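Local atomic coordinates of effector protein HopAB2 (Pseudomonas syringae pv. tomato, PDB entry 3TL8), a protein that is injected into tomato cells, where it suppresses immunity and programmed cell death in susceptible plants but triggers the hypersensitive response when recognised by the Pto resistance protein. Residues 62-67 with 86-91. Sequence-based numbering, arbitrary orientation.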
loop_
_atom_site.group_PDB
_atom_site.type_symbol
_atom_site.label_atom_id
_atom_site.label_comp_id
_atom_site.label_asym_id
_atom_site.label_seq_id
_atom_site.Cartn_x
_atom_site.Cartn_y
_atom_site.Cartn_z
ATOM N N GLU B 62 -17.008 8.539 1.164
ATOM C CA GLU B 62 -15.806 8.986 1.842
ATOM C C GLU B 62 -15.514 8.066 3.020
ATOM O O GLU B 62 -14.398 7.579 3.184
ATOM C CB GLU B 62 -15.956 10.430 2.322
ATOM C CG GLU B 62 -14.696 10.977 2.974
ATOM C CD GLU B 62 -14.894 12.348 3.596
ATOM O OE1 GLU B 62 -16.051 12.827 3.641
ATOM O OE2 GLU B 62 -13.887 12.942 4.042
ATOM N N ARG B 63 -16.525 7.819 3.837
ATOM C CA ARG B 63 -16.347 6.986 5.010
ATOM C C ARG B 63 -16.059 5.536 4.654
ATOM O O ARG B 63 -15.449 4.814 5.439
ATOM C CB ARG B 63 -17.560 7.097 5.924
ATOM C CG ARG B 63 -17.705 8.482 6.509
ATOM C CD ARG B 63 -18.871 8.580 7.472
ATOM N NE ARG B 63 -18.834 9.842 8.202
ATOM C CZ ARG B 63 -19.801 10.272 9.003
ATOM N NH1 ARG B 63 -20.893 9.540 9.178
ATOM N NH2 ARG B 63 -19.676 11.437 9.626
ATOM N N HIS B 64 -16.487 5.108 3.471
ATOM C CA HIS B 64 -16.225 3.738 3.042
ATOM C C HIS B 64 -14.789 3.576 2.560
ATOM O O HIS B 64 -14.098 2.627 2.931
ATOM C CB HIS B 64 -17.198 3.297 1.944
ATOM C CG HIS B 64 -16.996 1.880 1.498
ATOM N ND1 HIS B 64 -17.240 0.799 2.319
ATOM C CD2 HIS B 64 -16.557 1.366 0.324
ATOM C CE1 HIS B 64 -16.966 -0.318 1.668
ATOM N NE2 HIS B 64 -16.549 -0.002 0.455
ATOM N N VAL B 65 -14.350 4.516 1.732
ATOM C CA VAL B 65 -13.042 4.448 1.101
ATOM C C VAL B 65 -11.878 4.704 2.062
ATOM O O VAL B 65 -10.808 4.115 1.913
ATOM C CB VAL B 65 -12.958 5.408 -0.097
ATOM C CG1 VAL B 65 -11.532 5.581 -0.518
ATOM C CG2 VAL B 65 -13.793 4.884 -1.259
ATOM N N MET B 66 -12.076 5.577 3.044
ATOM C CA MET B 66 -11.048 5.813 4.057
ATOM C C MET B 66 -11.117 4.752 5.149
ATOM O O MET B 66 -10.229 3.905 5.269
ATOM C CB MET B 66 -11.210 7.199 4.693
ATOM C CG MET B 66 -11.004 8.368 3.745
ATOM S SD MET B 66 -11.601 9.928 4.432
ATOM C CE MET B 66 -11.165 11.073 3.120
ATOM N N GLN B 67 -12.196 4.813 5.925
ATOM C CA GLN B 67 -12.380 4.013 7.133
ATOM C C GLN B 67 -12.882 2.586 6.869
ATOM O O GLN B 67 -13.119 1.825 7.809
ATOM C CB GLN B 67 -13.362 4.738 8.060
ATOM C CG GLN B 67 -13.368 4.265 9.504
ATOM C CD GLN B 67 -12.458 5.093 10.400
ATOM O OE1 GLN B 67 -11.505 5.720 9.934
ATOM N NE2 GLN B 67 -12.758 5.104 11.695
ATOM N N PRO B 86 -21.252 -2.681 -4.934
ATOM C CA PRO B 86 -20.663 -2.732 -3.598
ATOM C C PRO B 86 -20.114 -4.140 -3.438
ATOM O O PRO B 86 -20.742 -5.064 -3.959
ATOM C CB PRO B 86 -21.873 -2.538 -2.682
ATOM C CG PRO B 86 -22.838 -1.773 -3.497
ATOM C CD PRO B 86 -22.668 -2.286 -4.898
ATOM N N SER B 87 -18.971 -4.314 -2.776
ATOM C CA SER B 87 -18.194 -3.212 -2.218
ATOM C C SER B 87 -16.724 -3.592 -2.141
ATOM O O SER B 87 -16.370 -4.761 -2.289
ATOM C CB SER B 87 -18.706 -2.837 -0.827
ATOM O OG SER B 87 -19.704 -1.836 -0.912
ATOM N N ILE B 88 -15.870 -2.600 -1.917
ATOM C CA ILE B 88 -14.437 -2.844 -1.815
ATOM C C ILE B 88 -14.153 -3.745 -0.623
ATOM O O ILE B 88 -13.692 -3.284 0.421
ATOM C CB ILE B 88 -13.647 -1.529 -1.653
ATOM C CG1 ILE B 88 -14.195 -0.452 -2.593
ATOM C CG2 ILE B 88 -12.167 -1.767 -1.902
ATOM C CD1 ILE B 88 -13.536 0.903 -2.423
ATOM N N ASP B 89 -14.438 -5.034 -0.780
ATOM C CA ASP B 89 -14.289 -5.983 0.312
ATOM C C ASP B 89 -12.827 -6.314 0.579
ATOM O O ASP B 89 -12.412 -6.471 1.726
ATOM C CB ASP B 89 -15.061 -7.268 0.015
ATOM C CG ASP B 89 -15.068 -8.223 1.190
ATOM O OD1 ASP B 89 -15.186 -7.746 2.340
ATOM O OD2 ASP B 89 -14.949 -9.448 0.967
ATOM N N LEU B 90 -12.050 -6.414 -0.490
ATOM C CA LEU B 90 -10.660 -6.829 -0.387
ATOM C C LEU B 90 -9.766 -5.812 0.326
ATOM O O LEU B 90 -9.999 -4.599 0.257
ATOM C CB LEU B 90 -10.109 -7.124 -1.783
ATOM C CG LEU B 90 -10.240 -5.991 -2.804
ATOM C CD1 LEU B 90 -9.149 -4.949 -2.597
ATOM C CD2 LEU B 90 -10.197 -6.534 -4.225
ATOM N N GLY B 91 -8.752 -6.329 1.019
ATOM C CA GLY B 91 -7.669 -5.518 1.547
ATOM C C GLY B 91 -6.479 -5.611 0.607
ATOM O O GLY B 91 -5.352 -5.234 0.951
#
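His64 and Ile88 make the main contact in a small, buried helix-to-loop junction, where the last turn of helix 54-65 meets the long connection between helices 73-81 and 98-109 in the BAK1-binding domain of the effector. The backbones stay well apart, the nearest CA atoms being those of Val65 and Ile88 at 8.0 Å, and side chains bridge the gap, burying 156 Å² in all. Extended with CG anti to the backbone N (chi1 -178°), the imidazole of His64 reaches across to the loop. Its NE2 lies 3.6 Å from the backbone N of Ile88, which meets the rim of the ring almost level with it; that separation is van der Waals contact, not a hydrogen bond. CB of Ser87 approaches NE2 of His64 obliquely at 3.8 Å, from the side of the ring plane opposite to CG1 of Ile88. In Ile88, chi1 (-42°) sets CG1 beside the backbone N and the extended chi2 (176°) carries CD1 out to CD2 of His64 at 4.1 Å and CG2 of Val65 at 4.2 Å. At Ile88 the loop bends in an inverse gamma turn. Leu99 of helix 98-109 packs against both His64 and Ile88, while Val65 and Ile88 each also touch an apolar side chain of the other protein in the assembly. ND1 of His64 is hydrogen-bonded to the backbone O of Leu69, tethering the ring just beyond the helix. The imidazole thus has a polar anchor on its own side, whereas across to the loop it is held by van der Waals contacts without any hydrogen bond.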